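Local coordinates for type VI secretion system component (Escherichia coli O6, PDB 2P5Z), which is a type VI secretion system component resembling the T4 phage tail proteins gp27 and gp5, and probably forms part of the tail-like puncturing device, at residues G35-S40 with R85-V90; A124-Q129 with E136-E141; A401-D404 with R408-V411. One frame throughout, in Å; residues are numbered along the deposited sequence.

In the fold
The three contacts follow one another along the chain, each closing before the next opens. The centre of contact 1, joining strands 29-38 and 85-99, is nearest the centre of the chain, about 11 Å away. Contact 2, about 26 Å from it centre to centre, packs helix 131-140 against strand 124-127; both belong to the region related to phage tail baseplate proteins. Contact 3, in the OB-type domain, is a surface turn at strand 409-412, about 47 Å from contact 1 centre to centre. Contacts 2 and 3 do not touch (nearest atoms about 6 Å apart), but Glu162 links their neighbourhoods: its backbone hydrogen-bonds that of Asn128, and its carboxylate forms a salt bridge with Arg408.

Contact 1: G35-S40 with R85-V90; sequences GREQLS and RTLHGV
The Arg85 guanidinium meets the Glu37 carboxylate at its edge, with Glu37 OE2 lying in the guanidinium plane, while the two flat groups are turned 47° against each other. The contact belongs to the branched, curled and mostly antiparallel strands of the region related to phage tail baseplate proteins. Strands 29-38 and 85-99 are not neighbours there: 29-38 pairs with 44-51, which pairs with 104-111, which in turn pairs with 85-99. The two side chains come from opposite directions and link strands that are not paired with each other.

The straightest bond across the contact runs from Arg85 NH1 to Glu37 OE2 at 2.8 Å; its N-H...O angle is 164°, and it uses the syn lone pair of the carboxylate oxygen. Arg85 NH2 adds weak bonds to Glu37 OE1 at 3.2 Å and to Glu37 OE2 at 3.4 Å, so this is a salt bridge with one strong and two weak arms. Glu37 reaches it with an extended chain beyond CG, whereas the arginine chain bends at CG-CD (chi3 81°) to bring its end round to the acid.

Tyr45 OH, on strand 44-51, is an equally important holder of Glu37 OE2, to which it hydrogen-bonds. Arg85 NE is bonded to Ser320 O, which helps to fix the guanidinium rotation. Together the arginine and Tyr45 hold the buried OE2, and the positive charge would probably favour an ionised carboxylate. Beside the ion pair, Leu87 CD2 approaches Glu37 OE2 to 4.2 Å.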
# COMPACT_ATOMS: atom_id res chain seq x y z
N GLY A 35 10.97 8.53 -20.67
CA GLY A 35 9.91 9.50 -20.42
C GLY A 35 8.52 8.88 -20.21
O GLY A 35 8.23 7.81 -20.72
N ARG A 36 7.67 9.57 -19.44
CA ARG A 36 6.28 9.16 -19.20
C ARG A 36 5.37 10.38 -19.30
O ARG A 36 5.61 11.40 -18.68
CB ARG A 36 6.13 8.47 -17.84
CG ARG A 36 6.70 7.03 -17.79
CD ARG A 36 7.68 6.75 -16.59
NE ARG A 36 8.72 7.78 -16.43
CZ ARG A 36 9.85 7.64 -15.73
NH1 ARG A 36 10.71 8.64 -15.64
NH2 ARG A 36 10.11 6.49 -15.13
N GLU A 37 4.36 10.28 -20.15
CA GLU A 37 3.36 11.29 -20.31
C GLU A 37 2.03 10.57 -20.22
O GLU A 37 1.88 9.45 -20.68
CB GLU A 37 3.47 11.99 -21.66
CG GLU A 37 4.79 12.71 -21.89
CD GLU A 37 4.99 13.20 -23.33
OE1 GLU A 37 4.12 13.93 -23.86
OE2 GLU A 37 6.05 12.88 -23.91
N GLN A 38 1.05 11.24 -19.63
CA GLN A 38 -0.27 10.71 -19.42
C GLN A 38 -1.20 11.87 -19.12
O GLN A 38 -0.81 12.82 -18.46
CB GLN A 38 -0.24 9.75 -18.24
CG GLN A 38 -1.47 8.90 -18.05
CD GLN A 38 -1.36 8.13 -16.76
OE1 GLN A 38 -0.28 8.05 -16.17
NE2 GLN A 38 -2.47 7.58 -16.30
N LEU A 39 -2.41 11.79 -19.66
CA LEU A 39 -3.48 12.73 -19.36
C LEU A 39 -3.73 12.87 -17.86
O LEU A 39 -3.64 11.88 -17.12
CB LEU A 39 -4.76 12.24 -20.01
CG LEU A 39 -4.76 12.30 -21.53
CD1 LEU A 39 -6.09 11.81 -22.05
CD2 LEU A 39 -4.49 13.73 -22.00
N SER A 40 -4.01 14.11 -17.43
CA SER A 40 -4.34 14.45 -16.04
C SER A 40 -3.29 14.13 -15.04
O SER A 40 -3.61 13.91 -13.87
CB SER A 40 -5.65 13.82 -15.56
OG SER A 40 -6.73 14.46 -16.20
N ARG A 85 9.37 18.04 -31.56
CA ARG A 85 8.54 18.20 -30.36
C ARG A 85 9.44 18.54 -29.18
O ARG A 85 10.50 17.93 -29.03
CB ARG A 85 7.75 16.93 -30.05
CG ARG A 85 6.79 17.09 -28.89
CD ARG A 85 5.67 16.06 -28.90
NE ARG A 85 6.04 14.76 -28.34
CZ ARG A 85 6.07 14.47 -27.04
NH1 ARG A 85 6.41 13.25 -26.66
NH2 ARG A 85 5.76 15.39 -26.12
N THR A 86 9.02 19.50 -28.35
CA THR A 86 9.78 19.89 -27.18
C THR A 86 8.97 19.75 -25.87
O THR A 86 7.78 20.06 -25.83
CB THR A 86 10.25 21.36 -27.30
OG1 THR A 86 10.45 21.68 -28.68
CG2 THR A 86 11.55 21.58 -26.56
N LEU A 87 9.63 19.28 -24.81
CA LEU A 87 9.04 19.32 -23.49
C LEU A 87 9.65 20.45 -22.66
O LEU A 87 10.86 20.45 -22.41
CB LEU A 87 9.25 17.99 -22.75
CG LEU A 87 8.31 16.82 -23.05
CD1 LEU A 87 6.93 17.32 -23.40
CD2 LEU A 87 8.85 15.97 -24.19
N HIS A 88 8.83 21.39 -22.23
CA HIS A 88 9.32 22.46 -21.35
C HIS A 88 8.96 22.21 -19.89
O HIS A 88 7.85 21.74 -19.57
CB HIS A 88 8.77 23.81 -21.78
CG HIS A 88 9.26 24.27 -23.11
ND1 HIS A 88 10.47 24.91 -23.28
CD2 HIS A 88 8.70 24.19 -24.35
CE1 HIS A 88 10.63 25.21 -24.56
NE2 HIS A 88 9.57 24.79 -25.23
N GLY A 89 9.89 22.52 -19.00
CA GLY A 89 9.69 22.26 -17.62
C GLY A 89 10.84 22.68 -16.74
O GLY A 89 11.66 23.50 -17.15
N VAL A 90 10.88 22.13 -15.52
CA VAL A 90 11.92 22.40 -14.54
C VAL A 90 12.66 21.12 -14.19
O VAL A 90 12.12 20.01 -14.29
CB VAL A 90 11.38 22.92 -13.16
CG1 VAL A 90 11.63 24.38 -12.98
CG2 VAL A 90 9.93 22.57 -12.97

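Contact 2: A124-Q129 with E136-E141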
# COMPACT_ATOMS: atom_id res chain seq x y z
N ALA A 124 -6.93 24.66 3.84
CA ALA A 124 -7.68 25.84 3.42
C ALA A 124 -9.15 25.55 3.18
O ALA A 124 -9.51 24.45 2.78
CB ALA A 124 -7.07 26.44 2.17
N ILE A 125 -10.00 26.55 3.42
CA ILE A 125 -11.43 26.44 3.10
C ILE A 125 -11.77 27.50 2.06
O ILE A 125 -11.56 28.69 2.28
CB ILE A 125 -12.33 26.58 4.36
CG1 ILE A 125 -12.03 25.47 5.35
CG2 ILE A 125 -13.81 26.54 4.01
CD1 ILE A 125 -12.14 25.91 6.78
N TYR A 126 -12.27 27.06 0.92
CA TYR A 126 -12.49 27.95 -0.21
C TYR A 126 -13.96 28.20 -0.21
O TYR A 126 -14.74 27.28 0.02
CB TYR A 126 -12.03 27.30 -1.53
CG TYR A 126 -10.52 27.12 -1.61
CD1 TYR A 126 -9.91 25.96 -1.14
CD2 TYR A 126 -9.71 28.13 -2.12
CE1 TYR A 126 -8.54 25.81 -1.18
CE2 TYR A 126 -8.33 27.98 -2.17
CZ TYR A 126 -7.75 26.82 -1.70
OH TYR A 126 -6.39 26.68 -1.73
N GLN A 127 -14.33 29.45 -0.45
CA GLN A 127 -15.65 29.96 -0.14
C GLN A 127 -16.32 30.46 -1.42
O GLN A 127 -15.79 31.35 -2.06
CB GLN A 127 -15.48 31.09 0.90
CG GLN A 127 -16.73 31.49 1.67
CD GLN A 127 -17.16 30.45 2.69
OE1 GLN A 127 -16.34 29.86 3.40
NE2 GLN A 127 -18.48 30.24 2.78
N ASN A 128 -17.46 29.87 -1.80
CA ASN A 128 -18.25 30.31 -2.98
C ASN A 128 -17.52 30.28 -4.31
O ASN A 128 -17.50 31.26 -5.05
CB ASN A 128 -18.92 31.69 -2.79
CG ASN A 128 -19.67 31.80 -1.49
OD1 ASN A 128 -19.32 32.63 -0.63
ND2 ASN A 128 -20.69 30.95 -1.31
N GLN A 129 -16.87 29.16 -4.61
CA GLN A 129 -16.19 29.03 -5.88
C GLN A 129 -16.67 27.83 -6.64
O GLN A 129 -17.29 26.93 -6.07
CB GLN A 129 -14.69 28.95 -5.68
CG GLN A 129 -14.12 29.80 -4.56
CD GLN A 129 -13.80 31.20 -5.01
OE1 GLN A 129 -12.64 31.53 -5.22
NE2 GLN A 129 -14.82 32.03 -5.18
N GLU A 136 -7.80 27.48 -10.58
CA GLU A 136 -7.14 28.71 -10.98
C GLU A 136 -6.51 29.51 -9.81
O GLU A 136 -5.39 30.03 -9.93
CB GLU A 136 -8.06 29.60 -11.80
CG GLU A 136 -7.32 30.79 -12.33
CD GLU A 136 -8.01 31.49 -13.46
OE1 GLU A 136 -8.95 30.89 -14.04
OE2 GLU A 136 -7.59 32.63 -13.77
N LYS A 137 -7.21 29.58 -8.67
CA LYS A 137 -6.65 30.22 -7.48
C LYS A 137 -5.38 29.55 -7.03
O LYS A 137 -4.38 30.23 -6.84
CB LYS A 137 -7.64 30.24 -6.31
CG LYS A 137 -8.65 31.35 -6.35
CD LYS A 137 -9.41 31.40 -5.02
CE LYS A 137 -9.68 32.83 -4.57
NZ LYS A 137 -8.56 33.31 -3.69
N ILE A 138 -5.41 28.22 -6.88
CA ILE A 138 -4.22 27.46 -6.46
C ILE A 138 -3.02 27.69 -7.41
O ILE A 138 -1.89 27.93 -6.95
CB ILE A 138 -4.54 25.97 -6.40
CG1 ILE A 138 -5.54 25.68 -5.28
CG2 ILE A 138 -3.27 25.14 -6.17
CD1 ILE A 138 -4.90 25.02 -4.10
N LEU A 139 -3.30 27.67 -8.71
CA LEU A 139 -2.32 27.99 -9.75
C LEU A 139 -1.73 29.39 -9.60
O LEU A 139 -0.50 29.55 -9.51
CB LEU A 139 -2.90 27.78 -11.15
CG LEU A 139 -3.11 26.29 -11.45
CD1 LEU A 139 -3.77 26.01 -12.79
CD2 LEU A 139 -1.79 25.55 -11.34
N ARG A 140 -2.61 30.40 -9.53
CA ARG A 140 -2.17 31.80 -9.48
C ARG A 140 -1.59 32.25 -8.14
O ARG A 140 -0.57 32.94 -8.11
CB ARG A 140 -3.28 32.74 -9.90
CG ARG A 140 -3.78 32.52 -11.33
CD ARG A 140 -4.79 33.56 -11.63
NE ARG A 140 -5.34 33.56 -12.98
CZ ARG A 140 -4.78 34.17 -14.01
NH1 ARG A 140 -5.38 34.13 -15.19
NH2 ARG A 140 -3.62 34.81 -13.88
N GLU A 141 -2.20 31.85 -7.03
CA GLU A 141 -1.79 32.38 -5.73
C GLU A 141 -0.50 31.78 -5.21
O GLU A 141 0.52 32.45 -5.15
CB GLU A 141 -2.92 32.30 -4.72
CG GLU A 141 -4.13 33.05 -5.24
CD GLU A 141 -5.37 32.90 -4.41
OE1 GLU A 141 -6.42 33.38 -4.87
OE2 GLU A 141 -5.30 32.33 -3.30
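Tyr126 leaves strand 124-127 with its CB directed at helix 131-140 and carries its ring to the side chains of Lys137 and Ile138. CB already points toward the helix, and with chi1 at -68° CG lies beside the backbone N. One ring edge comes first: CD2 has Lys137 CD near the ring plane at 4.4 Å. At the far end CZ lies 4.1 Å from Ile138 CD1, an apolar contact in which the methyl approaches obliquely. The hydroxyl goes furthest, with Tyr126 OH beside Ile138 CD1 at 3.3 Å and Ile138 CG1 at 3.8 Å, the two side chains crossing at about a right angle. Its polar partner comes from another part of the chain, Lys421 NZ, which forms a hydrogen bond with OH.

Strand 124-127 pairs with 161-166 in a small antiparallel sheet, and the chain turns a corner at Asn128 before entering helix 131-140. Within the region related to phage tail baseplate proteins, the contact packs this helix on the strand that precedes it. Beyond the corner Gln129 continues the interface: OE1 rests against the aliphatic part of Lys137, 3.2 Å from CD, and the side chains again cross near a right angle. The other end of this amide is held within the turn, since Gln129 NE2 donates to Asn128 O at 2.8 Å with an N-H...O angle of 167°, approaching from above the carbonyl plane. Ile138 completes its surroundings on helix 171-182, where it touches Asp171, Phe174 and Val175.

Contact 3: A401-D404 with R408-V411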
# COMPACT_ATOMS: atom_id res chain seq x y z
N ALA A 401 -21.95 36.32 18.69
CA ALA A 401 -21.81 35.20 17.74
C ALA A 401 -22.04 35.74 16.34
O ALA A 401 -23.01 36.46 16.10
CB ALA A 401 -22.80 34.06 18.01
N HIS A 402 -21.16 35.40 15.41
CA HIS A 402 -21.46 35.62 14.01
C HIS A 402 -22.33 34.44 13.62
O HIS A 402 -21.88 33.29 13.64
CB HIS A 402 -20.19 35.67 13.15
CG HIS A 402 -20.38 36.39 11.84
ND1 HIS A 402 -19.45 37.27 11.34
CD2 HIS A 402 -21.39 36.36 10.94
CE1 HIS A 402 -19.88 37.75 10.18
NE2 HIS A 402 -21.06 37.22 9.92
N ILE A 403 -23.58 34.73 13.30
CA ILE A 403 -24.57 33.69 13.02
C ILE A 403 -25.58 34.19 11.99
O ILE A 403 -26.30 35.16 12.22
CB ILE A 403 -25.22 33.14 14.34
CG1 ILE A 403 -26.46 32.30 14.07
CG2 ILE A 403 -25.52 34.27 15.33
CD1 ILE A 403 -27.00 31.61 15.31
N ASP A 404 -25.60 33.54 10.83
CA ASP A 404 -26.48 33.94 9.73
C ASP A 404 -27.81 33.18 9.78
O ASP A 404 -28.01 32.32 10.63
CB ASP A 404 -25.80 33.80 8.36
CG ASP A 404 -25.51 32.33 7.97
OD1 ASP A 404 -25.53 31.44 8.84
OD2 ASP A 404 -25.25 32.09 6.78
N ARG A 408 -25.91 27.30 12.17
CA ARG A 408 -25.00 28.07 11.27
C ARG A 408 -24.12 29.18 11.85
O ARG A 408 -24.19 30.34 11.43
CB ARG A 408 -25.64 28.47 9.93
CG ARG A 408 -25.64 27.39 8.91
CD ARG A 408 -24.26 27.17 8.35
NE ARG A 408 -24.35 26.95 6.91
CZ ARG A 408 -24.27 27.92 6.00
NH1 ARG A 408 -24.39 27.61 4.72
NH2 ARG A 408 -24.08 29.18 6.36
N TYR A 409 -23.26 28.80 12.80
CA TYR A 409 -22.20 29.66 13.31
C TYR A 409 -21.06 29.77 12.31
O TYR A 409 -20.81 28.83 11.55
CB TYR A 409 -21.63 29.07 14.60
CG TYR A 409 -22.60 29.00 15.75
CD1 TYR A 409 -23.37 27.86 15.97
CD2 TYR A 409 -22.73 30.07 16.64
CE1 TYR A 409 -24.26 27.78 17.04
CE2 TYR A 409 -23.61 30.00 17.71
CZ TYR A 409 -24.37 28.86 17.91
OH TYR A 409 -25.25 28.80 18.97
N ARG A 410 -20.36 30.90 12.29
CA ARG A 410 -19.10 31.00 11.56
C ARG A 410 -17.96 30.71 12.52
O ARG A 410 -17.76 31.40 13.52
CB ARG A 410 -18.87 32.35 10.87
CG ARG A 410 -17.47 32.44 10.24
CD ARG A 410 -17.31 33.61 9.28
NE ARG A 410 -17.16 34.89 9.98
CZ ARG A 410 -16.02 35.38 10.44
NH1 ARG A 410 -14.88 34.71 10.30
NH2 ARG A 410 -16.00 36.56 11.06
N VAL A 411 -17.19 29.68 12.19
CA VAL A 411 -16.22 29.17 13.12
C VAL A 411 -14.82 29.27 12.52
O VAL A 411 -14.65 29.30 11.30
CB VAL A 411 -16.64 27.76 13.56
CG1 VAL A 411 -15.89 26.67 12.81
CG2 VAL A 411 -16.49 27.64 15.03
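This is a surface contact at a tight, hairpin-like return leading into strand 409-412 of the OB-type domain, joined by a single backbone bridge between Ile403 and Tyr409. In the five-stranded antiparallel sheet that strand runs between 387-391 and 426-429. Arg410 N donates to His402 O at 3.1 Å, a nearly straight bond with the donor tilted from the carbonyl plane.

On one side of the return, Arg410 NE sits over a face of the His402 imidazole, while ND1 lies at the guanidinium edge, 3.5 Å from Arg410 NH2; the two planes are 81° apart, nearly perpendicular. The Trp428 ring also meets the histidine. Tyr409 has Ile403 CD1 over one face, 4.5 Å from CE2, and Ala401 CB at its edge, 4.2 Å from the same carbon.

Asp404 and Arg408 form a salt bridge at the two ends of the short connection between the segments. Arg408 is held more strongly from outside, by a salt bridge from NH1 to Glu162 OE2. Asp404 CG takes the position between backbone N and carbonyl carbon (chi1 67°), which turns the carboxylate toward the arginine, its plane 21° from the guanidinium, and leaves Asp404 OD2 3.2 Å from Arg408 NH2.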